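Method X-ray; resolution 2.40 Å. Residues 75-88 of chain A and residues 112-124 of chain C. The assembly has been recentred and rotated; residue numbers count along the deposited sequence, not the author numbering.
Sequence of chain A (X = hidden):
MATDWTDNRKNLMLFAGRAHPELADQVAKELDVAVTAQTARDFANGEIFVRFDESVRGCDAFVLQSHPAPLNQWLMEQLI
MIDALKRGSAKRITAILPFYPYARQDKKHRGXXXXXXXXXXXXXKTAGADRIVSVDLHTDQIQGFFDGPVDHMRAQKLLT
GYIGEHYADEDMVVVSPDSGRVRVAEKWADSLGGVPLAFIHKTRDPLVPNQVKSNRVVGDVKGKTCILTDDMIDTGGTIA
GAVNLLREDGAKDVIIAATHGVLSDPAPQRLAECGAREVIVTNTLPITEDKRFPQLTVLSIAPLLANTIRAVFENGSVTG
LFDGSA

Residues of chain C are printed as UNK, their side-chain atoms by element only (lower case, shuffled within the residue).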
ATOM      1  N   LEU A  75      26.896  33.101  29.774  1.00 26.65           N
ATOM      2  CA  LEU A  75      27.772  34.111  29.181  1.00 29.37           C
ATOM      3  C   LEU A  75      27.100  34.809  27.996  1.00 26.89           C
ATOM      4  O   LEU A  75      27.130  36.040  27.906  1.00 25.12           O
ATOM      5  CB  LEU A  75      29.105  33.471  28.761  1.00 31.59           C
ATOM      6  CG  LEU A  75      30.096  34.429  28.132  1.00 36.11           C
ATOM      7  CD1 LEU A  75      30.437  35.610  29.056  1.00 36.96           C
ATOM      8  CD2 LEU A  75      31.334  33.620  27.753  1.00 39.65           C
ATOM      9  N   MET A  76      26.474  34.034  27.104  1.00 26.49           N
ATOM     10  CA  MET A  76      25.667  34.628  26.009  1.00 27.67           C
ATOM     11  C   MET A  76      24.484  35.439  26.519  1.00 26.18           C
ATOM     12  O   MET A  76      24.226  36.485  25.992  1.00 24.37           O
ATOM     13  CB  MET A  76      25.141  33.587  25.057  1.00 30.98           C
ATOM     14  CG  MET A  76      26.231  32.965  24.192  1.00 39.22           C
ATOM     15  SD  MET A  76      27.200  34.112  23.184  1.00 47.54           S
ATOM     16  CE  MET A  76      25.909  35.149  22.479  1.00 41.47           C
ATOM     17  N   GLU A  77      23.815  34.997  27.586  1.00 24.82           N
ATOM     18  CA  GLU A  77      22.720  35.770  28.134  1.00 25.88           C
ATOM     19  C   GLU A  77      23.186  37.137  28.614  1.00 23.52           C
ATOM     20  O   GLU A  77      22.516  38.126  28.383  1.00 22.31           O
ATOM     21  CB  GLU A  77      21.991  34.996  29.251  1.00 30.64           C
ATOM     22  CG  GLU A  77      20.846  35.784  29.890  1.00 38.07           C
ATOM     23  CD  GLU A  77      19.922  34.944  30.796  1.00 45.83           C
ATOM     24  OE1 GLU A  77      20.247  34.718  32.006  1.00 41.10           O
ATOM     25  OE2 GLU A  77      18.829  34.542  30.304  1.00 54.03           O
ATOM     26  N   GLN A  78      24.320  37.185  29.304  1.00 23.09           N
ATOM     27  CA  GLN A  78      24.891  38.443  29.759  1.00 22.75           C
ATOM     28  C   GLN A  78      25.273  39.351  28.597  1.00 23.86           C
ATOM     29  O   GLN A  78      24.972  40.540  28.626  1.00 23.55           O
ATOM     30  CB  GLN A  78      26.099  38.179  30.654  1.00 23.45           C
ATOM     31  CG  GLN A  78      26.663  39.427  31.295  1.00 26.35           C
ATOM     32  CD  GLN A  78      27.543  39.119  32.476  1.00 27.96           C
ATOM     33  OE1 GLN A  78      28.326  38.192  32.413  1.00 32.43           O
ATOM     34  NE2 GLN A  78      27.378  39.843  33.570  1.00 28.86           N
ATOM     35  N   LEU A  79      25.914  38.801  27.565  1.00 24.58           N
ATOM     36  CA  LEU A  79      26.256  39.598  26.380  1.00 25.23           C
ATOM     37  C   LEU A  79      25.030  40.135  25.663  1.00 23.88           C
ATOM     38  O   LEU A  79      25.057  41.280  25.211  1.00 22.59           O
ATOM     39  CB  LEU A  79      27.080  38.798  25.368  1.00 27.05           C
ATOM     40  CG  LEU A  79      28.445  38.334  25.856  1.00 27.17           C
ATOM     41  CD1 LEU A  79      29.020  37.330  24.885  1.00 25.99           C
ATOM     42  CD2 LEU A  79      29.383  39.497  26.050  1.00 27.81           C
ATOM     43  N   ILE A  80      23.980  39.326  25.569  1.00 22.89           N
ATOM     44  CA  ILE A  80      22.718  39.748  24.935  1.00 24.57           C
ATOM     45  C   ILE A  80      22.043  40.891  25.725  1.00 26.00           C
ATOM     46  O   ILE A  80      21.602  41.851  25.138  1.00 23.83           O
ATOM     47  CB  ILE A  80      21.791  38.562  24.718  1.00 24.26           C
ATOM     48  CG1 ILE A  80      22.319  37.745  23.560  1.00 27.04           C
ATOM     49  CG2 ILE A  80      20.387  38.975  24.362  1.00 25.17           C
ATOM     50  CD1 ILE A  80      21.831  36.300  23.578  1.00 29.70           C
ATOM     51  N   MET A  81      22.032  40.800  27.049  1.00 27.84           N
ATOM     52  CA  MET A  81      21.506  41.862  27.894  1.00 28.72           C
ATOM     53  C   MET A  81      22.296  43.147  27.756  1.00 25.06           C
ATOM     54  O   MET A  81      21.727  44.236  27.760  1.00 24.17           O
ATOM     55  CB  MET A  81      21.509  41.444  29.374  1.00 31.67           C
ATOM     56  CG  MET A  81      20.343  40.540  29.717  1.00 38.47           C
ATOM     57  SD  MET A  81      20.414  39.681  31.313  1.00 47.33           S
ATOM     58  CE  MET A  81      19.914  40.984  32.399  1.00 44.56           C
ATOM     59  N   ILE A  82      23.608  43.038  27.686  1.00 22.98           N
ATOM     60  CA  ILE A  82      24.445  44.214  27.496  1.00 24.62           C
ATOM     61  C   ILE A  82      24.201  44.889  26.122  1.00 24.99           C
ATOM     62  O   ILE A  82      24.128  46.105  26.069  1.00 24.47           O
ATOM     63  CB  ILE A  82      25.928  43.867  27.738  1.00 25.88           C
ATOM     64  CG1 ILE A  82      26.137  43.582  29.215  1.00 23.89           C
ATOM     65  CG2 ILE A  82      26.850  45.011  27.317  1.00 25.77           C
ATOM     66  CD1 ILE A  82      27.360  42.783  29.508  1.00 24.26           C
ATOM     67  N   ASP A  83      24.043  44.099  25.048  1.00 26.50           N
ATOM     68  CA  ASP A  83      23.641  44.601  23.717  1.00 26.95           C
ATOM     69  C   ASP A  83      22.342  45.374  23.790  1.00 23.70           C
ATOM     70  O   ASP A  83      22.186  46.434  23.181  1.00 20.72           O
ATOM     71  CB  ASP A  83      23.524  43.423  22.699  1.00 30.96           C
ATOM     72  CG  ASP A  83      22.998  43.854  21.215  1.00 37.67           C
ATOM     73  OD1 ASP A  83      21.781  44.162  21.018  1.00 40.09           O
ATOM     74  OD2 ASP A  83      23.781  43.828  20.221  1.00 43.75           O
ATOM     75  N   ALA A  84      21.372  44.812  24.489  1.00 22.39           N
ATOM     76  CA  ALA A  84      20.077  45.448  24.594  1.00 22.81           C
ATOM     77  C   ALA A  84      20.139  46.777  25.342  1.00 23.13           C
ATOM     78  O   ALA A  84      19.473  47.732  24.970  1.00 23.09           O
ATOM     79  CB  ALA A  84      19.086  44.498  25.244  1.00 24.84           C
ATOM     80  N   LEU A  85      20.938  46.844  26.395  1.00 24.21           N
ATOM     81  CA  LEU A  85      21.110  48.091  27.122  1.00 24.62           C
ATOM     82  C   LEU A  85      21.865  49.113  26.291  1.00 25.94           C
ATOM     83  O   LEU A  85      21.579  50.305  26.350  1.00 23.94           O
ATOM     84  CB  LEU A  85      21.880  47.870  28.418  1.00 26.50           C
ATOM     85  CG  LEU A  85      21.131  47.092  29.490  1.00 27.83           C
ATOM     86  CD1 LEU A  85      22.103  46.571  30.537  1.00 30.78           C
ATOM     87  CD2 LEU A  85      20.069  47.924  30.171  1.00 28.77           C
ATOM     88  N   LYS A  86      22.840  48.663  25.521  1.00 26.83           N
ATOM     89  CA  LYS A  86      23.529  49.571  24.631  1.00 29.13           C
ATOM     90  C   LYS A  86      22.584  50.182  23.574  1.00 29.13           C
ATOM     91  O   LYS A  86      22.632  51.399  23.336  1.00 31.86           O
ATOM     92  CB  LYS A  86      24.694  48.882  23.977  1.00 30.93           C
ATOM     93  CG  LYS A  86      25.360  49.711  22.893  1.00 36.43           C
ATOM     94  CD  LYS A  86      26.707  49.130  22.444  1.00 40.71           C
ATOM     95  CE  LYS A  86      26.667  48.388  21.111  1.00 46.78           C
ATOM     96  NZ  LYS A  86      26.477  46.904  21.190  1.00 49.63           N
ATOM     97  N   ARG A  87      21.713  49.366  22.991  1.00 28.80           N
ATOM     98  CA  ARG A  87      20.723  49.871  22.014  1.00 33.87           C
ATOM     99  C   ARG A  87      19.530  50.580  22.629  1.00 32.12           C
ATOM    100  O   ARG A  87      18.793  51.248  21.911  1.00 34.09           O
ATOM    101  CB  ARG A  87      20.234  48.749  21.109  1.00 35.08           C
ATOM    102  CG  ARG A  87      21.399  48.245  20.307  1.00 38.83           C
ATOM    103  CD  ARG A  87      21.065  47.185  19.302  1.00 44.76           C
ATOM    104  NE  ARG A  87      21.831  47.544  18.119  1.00 54.34           N
ATOM    105  CZ  ARG A  87      23.009  47.061  17.760  1.00 54.60           C
ATOM    106  NH1 ARG A  87      23.596  46.082  18.442  1.00 59.65           N
ATOM    107  NH2 ARG A  87      23.581  47.539  16.651  1.00 57.15           N
ATOM    108  N   GLY A  88      19.316  50.391  23.936  1.00 28.52           N
ATOM    109  CA  GLY A  88      18.293  51.086  24.650  1.00 25.45           C
ATOM    110  C   GLY A  88      18.767  52.352  25.312  1.00 26.42           C
ATOM    111  O   GLY A  88      18.067  52.869  26.178  1.00 27.41           O
TER
ATOM    112  N   UNK C 112      12.065  46.587  23.900  1.00 45.13           N
ATOM    113  CA  UNK C 112      13.386  47.010  24.237  1.00 44.44           C
ATOM    114  C   UNK C 112      14.256  45.762  24.228  1.00 43.05           C
ATOM    115  O   UNK C 112      14.486  45.125  25.255  1.00 38.71           O
ATOM    116  n   UNK C 112      11.352  50.408  27.184  1.00 76.77           N
ATOM    117  c   UNK C 112      10.175  49.995  27.661  1.00 75.56           C
ATOM    118  c   UNK C 112      12.383  48.692  25.768  1.00 58.88           C
ATOM    119  n   UNK C 112       9.194  50.877  27.781  1.00 71.67           N
ATOM    120  n   UNK C 112       9.962  48.721  28.010  1.00 77.79           N
ATOM    121  c   UNK C 112      13.402  47.585  25.631  1.00 47.36           C
ATOM    122  c   UNK C 112      12.541  49.582  26.974  1.00 67.02           C
ATOM    123  N   UNK C 113      14.756  45.439  23.054  1.00 37.71           N
ATOM    124  CA  UNK C 113      15.336  44.178  22.772  1.00 37.99           C
ATOM    125  C   UNK C 113      16.742  44.373  22.232  1.00 37.80           C
ATOM    126  O   UNK C 113      17.126  45.476  21.825  1.00 35.41           O
ATOM    127  c   UNK C 113      14.488  43.510  21.719  1.00 46.48           C
ATOM    128  o   UNK C 113      11.593  42.140  20.649  1.00 75.18           O
ATOM    129  c   UNK C 113      13.148  43.060  22.255  1.00 58.80           C
ATOM    130  o   UNK C 113      13.012  40.838  21.553  1.00 87.15           O
ATOM    131  c   UNK C 113      12.537  41.951  21.417  1.00 70.76           C
ATOM    132  N   UNK C 114      17.511  43.293  22.187  1.00 32.78           N
ATOM    133  CA  UNK C 114      18.783  43.303  21.485  1.00 32.17           C
ATOM    134  C   UNK C 114      18.615  43.029  19.998  1.00 29.88           C
ATOM    135  O   UNK C 114      17.591  42.496  19.555  1.00 28.23           O
ATOM    136  c   UNK C 114      19.494  42.130  22.120  1.00 33.95           C
ATOM    137  c   UNK C 114      18.383  41.158  22.395  1.00 33.43           C
ATOM    138  c   UNK C 114      17.212  41.980  22.772  1.00 32.83           C
ATOM    139  N   UNK C 115      19.633  43.350  19.232  1.00 28.32           N
ATOM    140  CA  UNK C 115      19.744  42.840  17.874  1.00 26.57           C
ATOM    141  C   UNK C 115      20.825  41.792  17.911  1.00 25.23           C
ATOM    142  O   UNK C 115      21.976  42.027  17.591  1.00 23.58           O
ATOM    143  c   UNK C 115      20.025  43.930  16.834  1.00 26.42           C
ATOM    144  c   UNK C 115      19.088  46.189  16.023  1.00 28.30           C
ATOM    145  c   UNK C 115      18.978  45.028  16.982  1.00 26.78           C
ATOM    146  c   UNK C 115      19.919  43.323  15.429  1.00 26.25           C
ATOM    147  N   UNK C 116      20.419  40.603  18.293  1.00 24.47           N
ATOM    148  CA  UNK C 116      21.349  39.512  18.515  1.00 25.59           C
ATOM    149  C   UNK C 116      22.104  39.034  17.312  1.00 23.46           C
ATOM    150  O   UNK C 116      23.237  38.590  17.449  1.00 21.32           O
ATOM    151  o   UNK C 116      20.271  38.677  20.426  1.00 30.78           O
ATOM    152  c   UNK C 116      20.624  38.333  19.116  1.00 27.05           C
ATOM    153  N   UNK C 117      21.485  39.090  16.150  1.00 22.99           N
ATOM    154  CA  UNK C 117      22.175  38.721  14.908  1.00 22.91           C
ATOM    155  C   UNK C 117      23.349  39.653  14.612  1.00 22.75           C
ATOM    156  O   UNK C 117      24.371  39.214  14.091  1.00 23.28           O
ATOM    157  c   UNK C 117      21.214  38.726  13.739  1.00 23.11           C
ATOM    158  N   UNK C 118      23.205  40.923  14.942  1.00 22.54           N
ATOM    159  CA  UNK C 118      24.299  41.872  14.789  1.00 24.42           C
ATOM    160  C   UNK C 118      25.400  41.586  15.839  1.00 24.45           C
ATOM    161  O   UNK C 118      26.587  41.722  15.562  1.00 25.32           O
ATOM    162  c   UNK C 118      25.842  44.396  13.859  1.00 31.03           C
ATOM    163  c   UNK C 118      27.248  46.469  13.667  1.00 37.67           C
ATOM    164  n   UNK C 118      27.050  45.197  14.043  1.00 36.72           N
ATOM    165  n   UNK C 118      28.421  47.028  13.913  1.00 40.45           N
ATOM    166  c   UNK C 118      24.861  44.414  15.013  1.00 28.17           C
ATOM    167  n   UNK C 118      26.309  47.197  13.086  1.00 39.24           N
ATOM    168  c   UNK C 118      23.790  43.328  14.861  1.00 25.12           C
ATOM    169  N   UNK C 119      25.009  41.219  17.045  1.00 23.79           N
ATOM    170  CA  UNK C 119      25.985  40.932  18.074  1.00 25.31           C
ATOM    171  C   UNK C 119      26.840  39.764  17.665  1.00 26.44           C
ATOM    172  O   UNK C 119      28.019  39.769  17.907  1.00 28.23           O
ATOM    173  c   UNK C 119      25.294  39.779  21.773  1.00 27.73           C
ATOM    174  c   UNK C 119      26.181  40.250  20.625  1.00 28.82           C
ATOM    175  c   UNK C 119      27.114  41.393  21.057  1.00 28.77           C
ATOM    176  c   UNK C 119      25.294  40.652  19.433  1.00 27.72           C
ATOM    177  N   UNK C 120      26.239  38.740  17.063  1.00 28.00           N
ATOM    178  CA  UNK C 120      26.982  37.572  16.621  1.00 26.23           C
ATOM    179  C   UNK C 120      28.053  37.970  15.633  1.00 25.98           C
ATOM    180  O   UNK C 120      29.184  37.466  15.708  1.00 27.09           O
ATOM    181  c   UNK C 120      26.044  36.489  16.014  1.00 26.33           C
ATOM    182  c   UNK C 120      26.819  35.417  15.276  1.00 25.35           C
ATOM    183  c   UNK C 120      25.225  35.813  17.116  1.00 26.08           C
ATOM    184  N   UNK C 121      27.708  38.827  14.689  1.00 25.83           N
ATOM    185  CA  UNK C 121      28.692  39.253  13.685  1.00 26.64           C
ATOM    186  C   UNK C 121      29.841  40.042  14.302  1.00 25.23           C
ATOM    187  O   UNK C 121      30.960  39.836  13.927  1.00 25.85           O
ATOM    188  c   UNK C 121      28.039  40.068  12.588  1.00 27.18           C
ATOM    189  N   UNK C 122      29.548  40.882  15.288  1.00 25.25           N
ATOM    190  CA  UNK C 122      30.558  41.639  16.013  1.00 27.28           C
ATOM    191  C   UNK C 122      31.489  40.770  16.838  1.00 27.25           C
ATOM    192  O   UNK C 122      32.685  41.030  16.892  1.00 25.70           O
ATOM    193  o   UNK C 122      28.258  44.400  16.907  1.00 59.30           O
ATOM    194  c   UNK C 122      29.931  42.650  16.975  1.00 32.68           C
ATOM    195  c   UNK C 122      29.175  43.770  16.266  1.00 46.09           C
ATOM    196  o   UNK C 122      29.456  44.018  15.044  1.00 55.67           O
ATOM    197  N   UNK C 123      30.933  39.768  17.520  1.00 25.38           N
ATOM    198  CA  UNK C 123      31.730  38.838  18.274  1.00 23.89           C
ATOM    199  C   UNK C 123      32.667  38.015  17.365  1.00 23.59           C
ATOM    200  O   UNK C 123      33.807  37.801  17.719  1.00 22.80           O
ATOM    201  c   UNK C 123      30.854  37.890  19.055  1.00 24.11           C
ATOM    202  c   UNK C 123      29.214  37.291  20.798  1.00 24.41           C
ATOM    203  c   UNK C 123      29.863  38.465  20.053  1.00 24.57           C
ATOM    204  c   UNK C 123      30.435  39.467  21.022  1.00 24.95           C
ATOM    205  N   UNK C 124      32.183  37.577  16.204  1.00 23.57           N
ATOM    206  CA  UNK C 124      33.021  36.868  15.224  1.00 24.78           C
ATOM    207  C   UNK C 124      34.152  37.760  14.715  1.00 25.45           C
ATOM    208  O   UNK C 124      35.264  37.262  14.545  1.00 24.77           O
ATOM    209  c   UNK C 124      30.155  35.014  13.313  1.00 29.02           C
ATOM    210  c   UNK C 124      32.219  36.331  14.032  1.00 25.09           C
ATOM    211  c   UNK C 124      32.042  33.867  14.412  1.00 28.01           C
ATOM    212  c   UNK C 124      31.278  35.158  14.342  1.00 27.05           C
TER
HETATM  213  O   HOH W   1      17.389  47.643  23.125  1.00 35.15           O

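Position 112 carries three carbons, a nitrogen, and then a carbon with two more nitrogens. The end of the chain leads away from chain A, and no atom comes within contact distance. That is a guanidinium chain: Arg C112.

Position 113 has three carbons, the third bearing two oxygens. Its CA-to-CB bond points away from chain A, so the backbone makes the contact. Its C lies 3.8 Å from Ala A84 CB. A carboxylate on a chain of this length is glutamate, Glu C113. Water 1 donates to Glu C113 O at 2.5 Å and to Ala A84 O at 2.8 Å, joining two carbonyls that could not bond each other.

Position 114 has three carbons that close a ring onto the backbone nitrogen. The ring packs on the helix. The middle ring carbon is 3.6 Å from Ile A80 CG2. CB is 3.9 Å from Ala A84 CB and 3.3 Å from Asp A83 OD1. It is Pro C114. Ala A84 CA and Pro C114 CA are 4.0 Å apart, the nearest CA pair across the stretches.

Position 115 has four carbons, forked at the first, with one arm two carbons long. Its N donates a hydrogen bond to Asp A83 OD1 at 2.9 Å. The end carbon of the long arm is 3.7 Å from Arg A87 NE, and CB lies over one face of that guanidinium. It is Ile C115, at the N-cap position.

Position 116 has one carbon and one oxygen. The oxygen sits 3.9 Å from Ile A80 CG1, a packing contact. It is Ser C116.

Position 117 has a single carbon, out of reach of chain A. It is Ala C117.

Position 118 again shows three carbons, a nitrogen and a carbon with two nitrogens. Its second carbon is 3.8 Å from Arg A87 NH2. It is Arg C118. The charged ends are also close, with Arg C118 NH1 4.5 Å from Arg A87 NH2.

Position 119 has four carbons forked at the second. Its CA-to-CB bond points toward chain A. One branch carbon lies 4.1 Å from Leu A79 CB and 4.0 Å from Ile A80 CG1. CB is 3.6 Å from Asp A83 OD2. It is Leu C119.

Position 120 has one carbon carrying two others. It lies sideways and stops short of contact: Val C120. Position 121 has one carbon, out of reach: Ala C121.

Position 122 has two carbons, the second with two oxygens, and makes no contact with chain A: Asp C122. Its OD1 forms a salt bridge with Arg C118 NE at 2.9 Å.

Position 123 has four carbons forked at the second. One branch carbon is 4.1 Å from Leu A79 CD1 and 4.3 Å from Met A76 CE. It is Leu C123.

Position 124 has the same four-carbon fork and does not reach chain A: Leu C124.

The contact is mostly apolar, burying 626 Å² in all. One direct hydrogen bond crosses it, to Asp A83 OD1. The other carboxylate oxygen, Asp A83 OD2, pairs with Arg A87 NH1 at 2.9 Å in a salt bridge within chain A. Arg A87 and Arg C118 each pair with an aspartate of their own chain.

Chain C, residues 112-124: REPISARLVADLL
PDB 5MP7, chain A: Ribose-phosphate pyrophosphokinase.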